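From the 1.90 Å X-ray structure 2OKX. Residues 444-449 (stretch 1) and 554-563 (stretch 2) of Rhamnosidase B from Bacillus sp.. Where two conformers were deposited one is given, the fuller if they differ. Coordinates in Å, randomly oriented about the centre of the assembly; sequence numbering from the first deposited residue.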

# COMPACT_ATOMS: atom_id res chain seq x y z
N GLY A 444 3.98 5.84 -18.91
CA GLY A 444 2.89 5.53 -19.83
C GLY A 444 1.68 4.99 -19.09
O GLY A 444 0.55 5.05 -19.58
N ALA A 445 1.93 4.47 -17.90
CA ALA A 445 0.89 3.92 -17.06
C ALA A 445 1.46 3.76 -15.66
O ALA A 445 2.67 3.84 -15.46
CB ALA A 445 0.43 2.56 -17.59
N GLU A 446 0.59 3.53 -14.70
CA GLU A 446 1.03 3.32 -13.34
C GLU A 446 1.84 2.03 -13.35
O GLU A 446 1.53 1.10 -14.11
CB GLU A 446 -0.19 3.15 -12.42
CG GLU A 446 0.12 2.93 -10.95
CD GLU A 446 -0.04 4.19 -10.12
OE1 GLU A 446 -0.05 4.08 -8.87
OE2 GLU A 446 -0.17 5.29 -10.70
N ARG A 447 2.90 1.98 -12.55
CA ARG A 447 3.70 0.77 -12.42
C ARG A 447 4.13 0.65 -10.96
O ARG A 447 3.99 1.59 -10.18
CB ARG A 447 4.91 0.79 -13.37
CG ARG A 447 4.53 0.67 -14.85
CD ARG A 447 5.69 0.18 -15.72
NE ARG A 447 5.34 0.10 -17.14
CZ ARG A 447 4.48 -0.77 -17.66
NH1 ARG A 447 3.86 -1.66 -16.90
NH2 ARG A 447 4.24 -0.76 -18.97
N SER A 448 4.64 -0.51 -10.59
CA SER A 448 5.07 -0.74 -9.22
C SER A 448 6.36 -1.54 -9.26
O SER A 448 6.42 -2.61 -9.87
CB SER A 448 4.00 -1.53 -8.46
OG SER A 448 4.40 -1.83 -7.13
N GLY A 449 7.40 -1.01 -8.64
CA GLY A 449 8.66 -1.73 -8.66
C GLY A 449 9.88 -0.95 -8.22
O GLY A 449 9.80 0.01 -7.45
N ARG A 554 -7.85 -4.76 -15.00
CA ARG A 554 -6.88 -5.85 -15.01
C ARG A 554 -5.51 -5.32 -14.55
O ARG A 554 -4.83 -5.94 -13.74
CB ARG A 554 -6.76 -6.43 -16.42
CG ARG A 554 -6.07 -7.78 -16.54
CD ARG A 554 -4.72 -7.70 -17.25
NE ARG A 554 -4.76 -7.04 -18.56
CZ ARG A 554 -5.00 -7.63 -19.72
NH1 ARG A 554 -5.00 -6.91 -20.84
NH2 ARG A 554 -5.21 -8.94 -19.80
N HIS A 555 -5.12 -4.16 -15.07
CA HIS A 555 -3.83 -3.59 -14.70
C HIS A 555 -3.78 -3.23 -13.21
O HIS A 555 -2.77 -3.46 -12.54
CB HIS A 555 -3.52 -2.35 -15.54
CG HIS A 555 -2.11 -1.87 -15.40
ND1 HIS A 555 -1.03 -2.69 -15.63
CD2 HIS A 555 -1.61 -0.67 -15.04
CE1 HIS A 555 0.08 -2.01 -15.41
NE2 HIS A 555 -0.24 -0.79 -15.05
N THR A 556 -4.87 -2.68 -12.69
CA THR A 556 -4.93 -2.30 -11.28
C THR A 556 -4.72 -3.53 -10.40
O THR A 556 -3.99 -3.50 -9.41
CB THR A 556 -6.29 -1.69 -10.93
OG1 THR A 556 -6.56 -0.57 -11.79
CG2 THR A 556 -6.31 -1.22 -9.47
N THR A 557 -5.38 -4.62 -10.76
CA THR A 557 -5.29 -5.87 -10.01
C THR A 557 -3.87 -6.40 -10.01
O THR A 557 -3.36 -6.83 -8.98
CB THR A 557 -6.26 -6.91 -10.60
OG1 THR A 557 -7.58 -6.36 -10.60
CG2 THR A 557 -6.24 -8.20 -9.77
N ARG A 558 -3.23 -6.37 -11.17
CA ARG A 558 -1.85 -6.82 -11.31
C ARG A 558 -0.93 -6.07 -10.35
O ARG A 558 -0.17 -6.68 -9.60
CB ARG A 558 -1.40 -6.61 -12.76
CG ARG A 558 0.02 -7.05 -13.09
CD ARG A 558 0.14 -7.23 -14.60
NE ARG A 558 -0.50 -6.13 -15.33
CZ ARG A 558 -1.02 -6.24 -16.55
NH1 ARG A 558 -0.98 -7.41 -17.18
NH2 ARG A 558 -1.59 -5.19 -17.13
N LEU A 559 -1.02 -4.74 -10.36
CA LEU A 559 -0.16 -3.92 -9.51
C LEU A 559 -0.46 -4.03 -8.02
O LEU A 559 0.37 -3.66 -7.19
CB LEU A 559 -0.24 -2.45 -9.94
CG LEU A 559 0.17 -2.10 -11.37
CD1 LEU A 559 0.17 -0.59 -11.50
CD2 LEU A 559 1.56 -2.66 -11.68
N CYS A 560 -1.64 -4.53 -7.68
CA CYS A 560 -2.02 -4.69 -6.28
C CYS A 560 -1.84 -6.13 -5.83
O CYS A 560 -2.44 -6.56 -4.85
CB CYS A 560 -3.46 -4.25 -6.06
SG CYS A 560 -3.68 -2.46 -6.20
N MET A 561 -1.02 -6.87 -6.57
CA MET A 561 -0.71 -8.25 -6.23
C MET A 561 0.80 -8.37 -6.05
O MET A 561 1.54 -8.43 -7.03
CB MET A 561 -1.20 -9.21 -7.32
CG MET A 561 -2.71 -9.41 -7.35
SD MET A 561 -3.32 -10.40 -8.75
CE MET A 561 -2.91 -12.07 -8.21
N GLU A 562 1.24 -8.35 -4.80
CA GLU A 562 2.66 -8.49 -4.47
C GLU A 562 2.77 -9.87 -3.83
O GLU A 562 2.22 -10.83 -4.37
CB GLU A 562 3.08 -7.41 -3.46
CG GLU A 562 2.84 -5.97 -3.94
CD GLU A 562 3.36 -4.92 -2.97
OE1 GLU A 562 3.16 -3.72 -3.25
OE2 GLU A 562 3.96 -5.29 -1.93
N ASP A 563 3.46 -9.97 -2.70
CA ASP A 563 3.56 -11.26 -2.01
C ASP A 563 2.19 -11.53 -1.38
O ASP A 563 1.88 -12.65 -0.97
CB ASP A 563 4.65 -11.22 -0.94
CG ASP A 563 4.42 -10.13 0.07
OD1 ASP A 563 4.07 -10.46 1.23
OD2 ASP A 563 4.57 -8.94 -0.29
O HOH W 1 2.51 -2.92 -5.74

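This is a small packing of a helix end against a short strand, in which one leucine supplies most of the apolar contact, one histidine the sole direct hydrogen bond, and one water a polar link beyond the leucine. The axes of strand 446-448 and helix 554-559 run nearly parallel, 21° apart, and approach to 8.9 Å; the two stretches together bury 260 Å².

On the helix, His555 and Leu559 stand four residues apart, one turn, so both point their CA-to-CB bonds toward the strand. His555 NE2 donates to Glu446 O at 2.8 Å, and the N-H...O angle of 169° is nearly straight, with the acceptor at the ring edge, near its plane. The other ring nitrogen is also engaged: Arg558 NH2 donates to His555 ND1 at 3.0 Å. Histidine suits this place because its ring can donate from one nitrogen while accepting at the other, joining the strand backbone to a side chain of its own helix.

Leu559, with 77 Å² covered, brings its branched end against the strand. Leu559 CD1 lies 3.6 Å from Glu446 CG, so the aliphatic part of the glutamate serves as a packing surface while the end of that side chain leads away. Leu559 CD2 reaches 4.2 Å from Ser448 CB. Leu559 CD2 also lies 3.9 Å from Ser448 N, a polar atom that this contact buries and that has no partner in the model.

Beyond the leucine, water 1 accepts from Ser448 OG at 2.6 Å and donates to Leu559 O at 2.7 Å and Glu562 OE1 at 2.7 Å. Ser448 OG and Glu562 OE1 are themselves 4.5 Å apart, too far for a direct hydrogen bond, and the water spans the gap. The small serine, pointing toward the helix, leaves its hydroxyl within reach of this water, and the extended Glu562 side chain brings its carboxylate to the same site.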